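Long-range contact in putative polysaccharide binding proteins (DUF1812) (Bacteroides thetaiotaomicron VPI-5482, PDB 3GF8), which is a putative lipid-linked outer-membrane protein of the FimB/Mfa2 family, probably involved in fimbrial assembly, with polysaccharide binding also suggested: residues Y244-G252 with I282-I291. Sequence-based numbering, arbitrary orientation.
Sequences YLAMTNAEG and IVVNGWVHRI
CD1 of Ile291 sits over one face of the Tyr244 ring, 4.1 Å from the ring centroid, in a CH-pi contact. Ile291 CG1 points beside the backbone N (chi1 -59°), which carries CD1 to that face. Thr248 covers a face of His289, with CG2 3.4 Å from His289 CD2. Glu251 CA lies over the five-membered ring of Trp287. Asn249 ND2 stands over the rim of the six-membered ring on the same face, 3.2 Å from Trp287 CE3. The Asn249 amide is steeply tilted to that ring, with the planes 75° apart.

Other apolar contacts flank these rings. Leu245 CD2 meets Val284 CG1 at 4.1 Å, and Ile282 CD1 approaches Tyr244 CD2 obliquely.

Strands 279-284 and 287-290 form a beta hairpin closed by a type I' turn from Val284 to Trp287. The chain leaving helix 241-246 crosses one face of this hairpin, in a protein of the Mfa2-type anchor family, placed in the transthyretin clan. Strand 266-273 pairs antiparallel with strand 279-284 and so extends the hairpin at that edge.

Near the turn the contacts are polar. Asn285 ND2 donates to Glu251 OE2 at 2.8 Å, with an N-H...O angle of 158°. The carboxylate oxygen is met from above its plane. Tyr260 and Gln264 also bond to OE2, so three groups hold this oxygen. One water joins Glu251 OE1, Asn285 O and Trp287 NE1, which helps fix the indole.

Farther along the strand, a second water links Asn249 OD1 to His289 NE2, lying in the imidazole plane 2.8 Å from NE2. Within 244-252, Thr248 OG1 turns back to Leu245 O, which also accepts from Thr248 N.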
loop_
_atom_site.group_PDB
_atom_site.type_symbol
_atom_site.label_atom_id
_atom_site.label_comp_id
_atom_site.label_asym_id
_atom_site.label_seq_id
_atom_site.Cartn_x
_atom_site.Cartn_y
_atom_site.Cartn_z
ATOM N N TYR A 244 -13.344 -10.390 -2.871
ATOM C CA TYR A 244 -12.667 -11.681 -2.962
ATOM C C TYR A 244 -11.670 -11.852 -1.825
ATOM O O TYR A 244 -11.538 -12.940 -1.286
ATOM C CB TYR A 244 -11.991 -11.844 -4.329
ATOM C CG TYR A 244 -12.929 -12.352 -5.424
ATOM C CD1 TYR A 244 -14.188 -11.809 -5.598
ATOM C CD2 TYR A 244 -12.539 -13.368 -6.274
ATOM C CE1 TYR A 244 -15.006 -12.248 -6.569
ATOM C CE2 TYR A 244 -13.376 -13.837 -7.255
ATOM C CZ TYR A 244 -14.595 -13.281 -7.396
ATOM O OH TYR A 244 -15.420 -13.734 -8.376
ATOM N N LEU A 245 -10.968 -10.781 -1.450
ATOM C CA LEU A 245 -10.032 -10.889 -0.339
ATOM C C LEU A 245 -10.787 -10.959 0.997
ATOM O O LEU A 245 -10.373 -11.680 1.892
ATOM C CB LEU A 245 -9.008 -9.745 -0.358
ATOM C CG LEU A 245 -7.980 -9.826 -1.500
ATOM C CD1 LEU A 245 -7.211 -8.563 -1.570
ATOM C CD2 LEU A 245 -7.049 -10.983 -1.343
ATOM N N ALA A 246 -11.903 -10.233 1.118
ATOM C CA ALA A 246 -12.697 -10.262 2.353
ATOM C C ALA A 246 -13.270 -11.658 2.609
ATOM O O ALA A 246 -13.295 -12.081 3.751
ATOM C CB ALA A 246 -13.834 -9.166 2.345
HETATM N N MSE A 247 -13.705 -12.372 1.565
HETATM C CA MSE A 247 -14.238 -13.741 1.648
HETATM C C MSE A 247 -13.157 -14.694 2.216
HETATM O O MSE A 247 -13.448 -15.791 2.628
HETATM C CB MSE A 247 -14.698 -14.279 0.241
HETATM C CG MSE A 247 -15.962 -13.604 -0.506
HETATM SE SE MSE A 247 -16.241 -14.106 -2.490
HETATM C CE MSE A 247 -16.758 -12.392 -3.268
ATOM N N THR A 248 -11.886 -14.305 2.183
ATOM C CA THR A 248 -10.864 -15.264 2.565
ATOM C C THR A 248 -10.742 -15.255 4.065
ATOM O O THR A 248 -11.487 -14.545 4.762
ATOM C CB THR A 248 -9.517 -14.996 1.896
ATOM O OG1 THR A 248 -9.004 -13.737 2.331
ATOM C CG2 THR A 248 -9.663 -15.015 0.368
ATOM N N ASN A 249 -9.797 -16.027 4.574
ATOM C CA ASN A 249 -9.607 -16.157 6.028
ATOM C C ASN A 249 -8.451 -15.345 6.607
ATOM O O ASN A 249 -7.929 -15.674 7.681
ATOM C CB ASN A 249 -9.386 -17.650 6.356
ATOM C CG ASN A 249 -8.172 -18.282 5.575
ATOM O OD1 ASN A 249 -7.680 -17.751 4.544
ATOM N ND2 ASN A 249 -7.706 -19.425 6.078
ATOM N N ALA A 250 -8.021 -14.300 5.899
ATOM C CA ALA A 250 -6.807 -13.543 6.302
ATOM C C ALA A 250 -5.644 -14.530 6.557
ATOM O O ALA A 250 -4.907 -14.461 7.556
ATOM C CB ALA A 250 -7.082 -12.698 7.520
ATOM N N GLU A 251 -5.529 -15.477 5.646
ATOM C CA GLU A 251 -4.442 -16.441 5.663
ATOM C C GLU A 251 -4.381 -17.217 6.968
ATOM O O GLU A 251 -3.324 -17.543 7.467
ATOM C CB GLU A 251 -3.116 -15.747 5.319
ATOM C CG GLU A 251 -3.176 -15.121 3.908
ATOM C CD GLU A 251 -1.875 -14.455 3.494
ATOM O OE1 GLU A 251 -0.809 -15.007 3.846
ATOM O OE2 GLU A 251 -1.929 -13.401 2.813
ATOM N N GLY A 252 -5.551 -17.507 7.511
ATOM C CA GLY A 252 -5.656 -18.341 8.696
ATOM C C GLY A 252 -5.567 -17.548 9.965
ATOM O O GLY A 252 -5.550 -18.122 11.038
ATOM N N ILE A 282 -10.112 -19.638 -6.062
ATOM C CA ILE A 282 -8.873 -18.900 -6.049
ATOM C C ILE A 282 -7.897 -19.476 -5.028
ATOM O O ILE A 282 -8.273 -20.140 -4.060
ATOM C CB ILE A 282 -9.101 -17.380 -5.775
ATOM C CG1 ILE A 282 -9.541 -17.138 -4.330
ATOM C CG2 ILE A 282 -10.121 -16.851 -6.749
ATOM C CD1 ILE A 282 -10.081 -15.766 -4.076
ATOM N N VAL A 283 -6.623 -19.189 -5.225
ATOM C CA VAL A 283 -5.645 -19.531 -4.249
ATOM C C VAL A 283 -4.956 -18.231 -3.947
ATOM O O VAL A 283 -4.415 -17.589 -4.856
ATOM C CB VAL A 283 -4.708 -20.568 -4.766
ATOM C CG1 VAL A 283 -3.558 -20.895 -3.706
ATOM C CG2 VAL A 283 -5.476 -21.791 -5.077
ATOM N N VAL A 284 -5.031 -17.816 -2.685
ATOM C CA VAL A 284 -4.380 -16.592 -2.215
ATOM C C VAL A 284 -3.268 -16.995 -1.285
ATOM O O VAL A 284 -3.511 -17.563 -0.235
ATOM C CB VAL A 284 -5.358 -15.674 -1.500
ATOM C CG1 VAL A 284 -4.666 -14.338 -1.069
ATOM C CG2 VAL A 284 -6.569 -15.432 -2.389
ATOM N N ASN A 285 -2.041 -16.727 -1.695
ATOM C CA ASN A 285 -0.862 -17.102 -0.908
ATOM C C ASN A 285 -0.989 -18.528 -0.336
ATOM O O ASN A 285 -0.788 -18.765 0.847
ATOM C CB ASN A 285 -0.625 -16.061 0.195
ATOM C CG ASN A 285 -0.281 -14.672 -0.353
ATOM O OD1 ASN A 285 0.186 -14.563 -1.476
ATOM N ND2 ASN A 285 -0.520 -13.600 0.448
ATOM N N GLY A 286 -1.327 -19.482 -1.188
ATOM C CA GLY A 286 -1.366 -20.870 -0.772
ATOM C C GLY A 286 -2.707 -21.357 -0.256
ATOM O O GLY A 286 -2.930 -22.573 -0.225
ATOM N N TRP A 287 -3.604 -20.434 0.119
ATOM C CA TRP A 287 -4.908 -20.811 0.661
ATOM C C TRP A 287 -5.934 -20.926 -0.425
ATOM O O TRP A 287 -6.184 -19.950 -1.108
ATOM C CB TRP A 287 -5.403 -19.796 1.681
ATOM C CG TRP A 287 -4.510 -19.715 2.866
ATOM C CD1 TRP A 287 -3.353 -18.991 2.975
ATOM C CD2 TRP A 287 -4.666 -20.421 4.110
ATOM N NE1 TRP A 287 -2.795 -19.181 4.233
ATOM C CE2 TRP A 287 -3.583 -20.050 4.944
ATOM C CE3 TRP A 287 -5.610 -21.337 4.593
ATOM C CZ2 TRP A 287 -3.413 -20.577 6.228
ATOM C CZ3 TRP A 287 -5.454 -21.840 5.871
ATOM C CH2 TRP A 287 -4.354 -21.446 6.685
ATOM N N VAL A 288 -6.540 -22.112 -0.533
ATOM C CA VAL A 288 -7.566 -22.397 -1.507
ATOM C C VAL A 288 -8.928 -21.934 -0.993
ATOM O O VAL A 288 -9.229 -22.205 0.140
ATOM C CB VAL A 288 -7.621 -23.900 -1.764
ATOM C CG1 VAL A 288 -8.615 -24.198 -2.848
ATOM C CG2 VAL A 288 -6.201 -24.445 -2.097
ATOM N N HIS A 289 -9.690 -21.194 -1.810
ATOM C CA HIS A 289 -11.072 -20.750 -1.526
ATOM C C HIS A 289 -12.025 -20.947 -2.724
ATOM O O HIS A 289 -11.786 -20.407 -3.818
ATOM C CB HIS A 289 -11.080 -19.273 -1.143
ATOM C CG HIS A 289 -10.156 -18.946 -0.014
ATOM N ND1 HIS A 289 -10.413 -19.314 1.290
ATOM C CD2 HIS A 289 -8.977 -18.280 0.007
ATOM C CE1 HIS A 289 -9.428 -18.892 2.062
ATOM N NE2 HIS A 289 -8.542 -18.266 1.308
ATOM N N ARG A 290 -13.076 -21.747 -2.522
ATOM C CA ARG A 290 -14.183 -21.890 -3.476
ATOM C C ARG A 290 -14.929 -20.552 -3.604
ATOM O O ARG A 290 -15.143 -19.858 -2.619
ATOM C CB ARG A 290 -15.171 -22.949 -2.991
ATOM C CG ARG A 290 -16.320 -23.307 -3.980
ATOM C CD ARG A 290 -15.777 -24.214 -5.090
ATOM N NE ARG A 290 -16.785 -24.844 -5.960
ATOM C CZ ARG A 290 -17.463 -24.236 -6.937
ATOM N NH1 ARG A 290 -17.266 -22.940 -7.180
ATOM N NH2 ARG A 290 -18.351 -24.933 -7.673
ATOM N N ILE A 291 -15.276 -20.155 -4.821
ATOM C CA ILE A 291 -16.040 -18.932 -4.978
ATOM C C ILE A 291 -17.462 -19.378 -5.163
ATOM O O ILE A 291 -17.745 -20.218 -6.003
ATOM C CB ILE A 291 -15.572 -18.072 -6.132
ATOM C CG1 ILE A 291 -14.101 -17.696 -5.937
ATOM C CG2 ILE A 291 -16.458 -16.811 -6.219
ATOM C CD1 ILE A 291 -13.880 -16.578 -4.892
HETATM O O HOH W 1 -6.207 -16.826 2.025
HETATM O O HOH W 2 -0.350 -17.620 3.800
#